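Local coordinates for protein thin, isoform D (Drosophila melanogaster, PDB 6XG7) that probably acts as a zinc-binding ubiquitin-protein transferase, its NHL-repeat beta-propeller, the part described here, being a likely platform for protein-protein interaction, at residues Y141-A149 with H188-N196. Numbering follows the deposited sequence. Where two conformers were deposited one is given.
Sequences YPWGVTTDA and HPHYIAVSN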
# COMPACT_ATOMS: atom_id res chain seq x y z
N TYR A 141 -13.56 -1.44 -7.34
CA TYR A 141 -12.53 -0.50 -6.89
C TYR A 141 -11.39 -1.25 -6.22
O TYR A 141 -11.21 -1.17 -4.99
CB TYR A 141 -13.09 0.59 -5.97
CG TYR A 141 -14.27 1.29 -6.58
CD1 TYR A 141 -14.13 2.29 -7.55
CD2 TYR A 141 -15.55 0.93 -6.22
CE1 TYR A 141 -15.23 2.91 -8.12
CE2 TYR A 141 -16.66 1.52 -6.80
CZ TYR A 141 -16.50 2.51 -7.73
OH TYR A 141 -17.62 3.07 -8.27
N PRO A 142 -10.59 -1.98 -6.98
CA PRO A 142 -9.37 -2.56 -6.40
C PRO A 142 -8.46 -1.44 -5.95
O PRO A 142 -8.27 -0.44 -6.65
CB PRO A 142 -8.77 -3.36 -7.55
CG PRO A 142 -9.19 -2.61 -8.77
CD PRO A 142 -10.58 -2.07 -8.45
N TRP A 143 -7.89 -1.60 -4.76
CA TRP A 143 -7.14 -0.53 -4.12
C TRP A 143 -5.72 -1.00 -3.82
O TRP A 143 -4.85 -0.94 -4.69
CB TRP A 143 -7.89 0.02 -2.90
CG TRP A 143 -7.46 1.42 -2.55
CD1 TRP A 143 -6.28 1.80 -1.96
CD2 TRP A 143 -8.18 2.63 -2.78
NE1 TRP A 143 -6.22 3.16 -1.82
CE2 TRP A 143 -7.38 3.70 -2.31
CE3 TRP A 143 -9.42 2.93 -3.34
CZ2 TRP A 143 -7.77 5.03 -2.39
CZ3 TRP A 143 -9.82 4.26 -3.40
CH2 TRP A 143 -9.00 5.29 -2.92
N GLY A 144 -5.46 -1.51 -2.62
CA GLY A 144 -4.14 -2.03 -2.33
C GLY A 144 -3.88 -3.34 -3.05
O GLY A 144 -4.78 -4.15 -3.30
N VAL A 145 -2.60 -3.57 -3.35
CA VAL A 145 -2.14 -4.81 -3.97
C VAL A 145 -0.77 -5.14 -3.41
O VAL A 145 0.05 -4.26 -3.14
CB VAL A 145 -2.17 -4.70 -5.51
CG1 VAL A 145 -1.21 -3.63 -6.01
CG2 VAL A 145 -1.90 -6.05 -6.14
N THR A 146 -0.52 -6.43 -3.19
CA THR A 146 0.79 -6.89 -2.76
C THR A 146 1.02 -8.30 -3.29
O THR A 146 0.12 -8.92 -3.87
CB THR A 146 0.93 -6.80 -1.23
OG1 THR A 146 2.32 -6.92 -0.87
CG2 THR A 146 0.11 -7.90 -0.55
N THR A 147 2.23 -8.80 -3.08
CA THR A 147 2.61 -10.13 -3.54
C THR A 147 3.38 -10.86 -2.45
O THR A 147 3.94 -10.25 -1.54
CB THR A 147 3.46 -10.10 -4.84
OG1 THR A 147 4.78 -9.62 -4.56
CG2 THR A 147 2.79 -9.24 -5.90
N ASP A 148 3.40 -12.18 -2.56
CA ASP A 148 4.17 -13.01 -1.64
C ASP A 148 5.42 -13.59 -2.32
O ASP A 148 5.70 -13.32 -3.50
CB ASP A 148 3.29 -14.08 -0.98
CG ASP A 148 2.82 -15.16 -1.94
OD1 ASP A 148 3.37 -15.29 -3.05
OD2 ASP A 148 1.90 -15.91 -1.56
N ALA A 149 6.18 -14.38 -1.55
CA ALA A 149 7.45 -14.93 -2.03
C ALA A 149 7.29 -15.83 -3.24
O ALA A 149 8.25 -16.02 -3.99
CB ALA A 149 8.15 -15.72 -0.92
N HIS A 188 -14.63 -1.24 3.84
CA HIS A 188 -13.81 -0.35 3.03
C HIS A 188 -12.32 -0.61 3.25
O HIS A 188 -11.58 0.34 3.55
CB HIS A 188 -14.07 1.13 3.37
CG HIS A 188 -15.43 1.62 3.01
ND1 HIS A 188 -15.64 2.81 2.34
CD2 HIS A 188 -16.66 1.11 3.26
CE1 HIS A 188 -16.94 3.00 2.18
NE2 HIS A 188 -17.58 1.98 2.72
N PRO A 189 -11.84 -1.85 3.12
CA PRO A 189 -10.41 -2.09 3.26
C PRO A 189 -9.67 -1.41 2.12
O PRO A 189 -10.12 -1.43 0.97
CB PRO A 189 -10.31 -3.62 3.16
CG PRO A 189 -11.46 -3.97 2.23
CD PRO A 189 -12.57 -3.04 2.64
N HIS A 190 -8.52 -0.81 2.44
CA HIS A 190 -7.74 -0.07 1.46
C HIS A 190 -6.42 -0.73 1.10
O HIS A 190 -6.16 -0.95 -0.07
CB HIS A 190 -7.50 1.38 1.91
CG HIS A 190 -8.68 2.28 1.74
ND1 HIS A 190 -9.76 2.24 2.59
CD2 HIS A 190 -8.97 3.22 0.81
CE1 HIS A 190 -10.66 3.14 2.20
NE2 HIS A 190 -10.19 3.75 1.13
N TYR A 191 -5.54 -0.99 2.07
CA TYR A 191 -4.20 -1.45 1.77
C TYR A 191 -3.91 -2.79 2.43
O TYR A 191 -4.64 -3.26 3.31
CB TYR A 191 -3.17 -0.38 2.14
CG TYR A 191 -3.22 0.86 1.27
CD1 TYR A 191 -2.52 0.92 0.07
CD2 TYR A 191 -3.96 1.98 1.64
CE1 TYR A 191 -2.55 2.05 -0.73
CE2 TYR A 191 -4.00 3.12 0.84
CZ TYR A 191 -3.29 3.15 -0.34
OH TYR A 191 -3.29 4.26 -1.16
N ILE A 192 -2.82 -3.41 1.98
CA ILE A 192 -2.54 -4.80 2.29
C ILE A 192 -1.04 -5.07 2.24
O ILE A 192 -0.30 -4.47 1.45
CB ILE A 192 -3.34 -5.71 1.32
CG1 ILE A 192 -3.24 -7.19 1.68
CG2 ILE A 192 -2.91 -5.47 -0.14
CD1 ILE A 192 -4.32 -8.00 0.94
N ALA A 193 -0.60 -6.02 3.05
CA ALA A 193 0.78 -6.48 3.07
C ALA A 193 0.76 -7.95 3.44
O ALA A 193 -0.15 -8.42 4.11
CB ALA A 193 1.62 -5.70 4.08
N VAL A 194 1.76 -8.69 2.98
CA VAL A 194 1.89 -10.11 3.31
C VAL A 194 3.28 -10.34 3.89
O VAL A 194 4.29 -9.97 3.27
CB VAL A 194 1.64 -11.01 2.09
CG1 VAL A 194 1.82 -12.47 2.47
CG2 VAL A 194 0.25 -10.81 1.55
N SER A 195 3.33 -10.95 5.07
CA SER A 195 4.58 -11.16 5.79
C SER A 195 5.31 -12.42 5.30
O SER A 195 4.74 -13.28 4.62
CB SER A 195 4.29 -11.32 7.28
OG SER A 195 3.57 -12.51 7.51
N ASN A 196 6.58 -12.54 5.69
CA ASN A 196 7.35 -13.77 5.45
C ASN A 196 6.74 -14.97 6.15
O ASN A 196 6.97 -16.12 5.75
CB ASN A 196 8.79 -13.59 5.94
CG ASN A 196 9.68 -12.95 4.91
OD1 ASN A 196 9.52 -13.20 3.72
ND2 ASN A 196 10.62 -12.14 5.36
O HOH W 1 3.73 -7.20 1.47
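Neighbouring blades of the NHL beta-propeller meet here through their inner strands, with Trp143 of one packed under the edge of His190 and edge-on against the face of Tyr191 of the next. The His190 ring comes edge-on over one face of the indole, CD2 standing 3.5 Å from CE2 of Trp143, with the planes at 73°. Trp143 in turn presents the edge of its five-membered ring to the face of Tyr191, at 86°; its CD1 lies 3.7 Å from CZ of Tyr191, toward the rim of that ring. With CG anti to the backbone N (chi1 -158°), the indole reaches across to both rings, and its NE1 gives a weak hydrogen bond of 3.2 Å to OH of Tyr191. That hydroxyl also bonds to Glu284, while His190 ND1 bonds to Ser205. Strands 142-147 and 189-194 run nearly parallel, as expected of equivalent strands in consecutive blades. One direct backbone bond joins them, from Gly144 N to His190 O at 2.7 Å. Gly144 sits against Tyr191, CA to CA 4.1 Å, a close approach of the two backbones. Further along, the contact turns aliphatic: CG2 of Ile192 packs on the backbone at Gly144 and Val145, and CG2 of Thr146 meets CG2 of Val194 at 3.6 Å. A single water links the two strands beside this pair, hydrogen-bonded to OG1 of Thr146 at 2.7 Å and accepting a hydrogen bond from Val194 N.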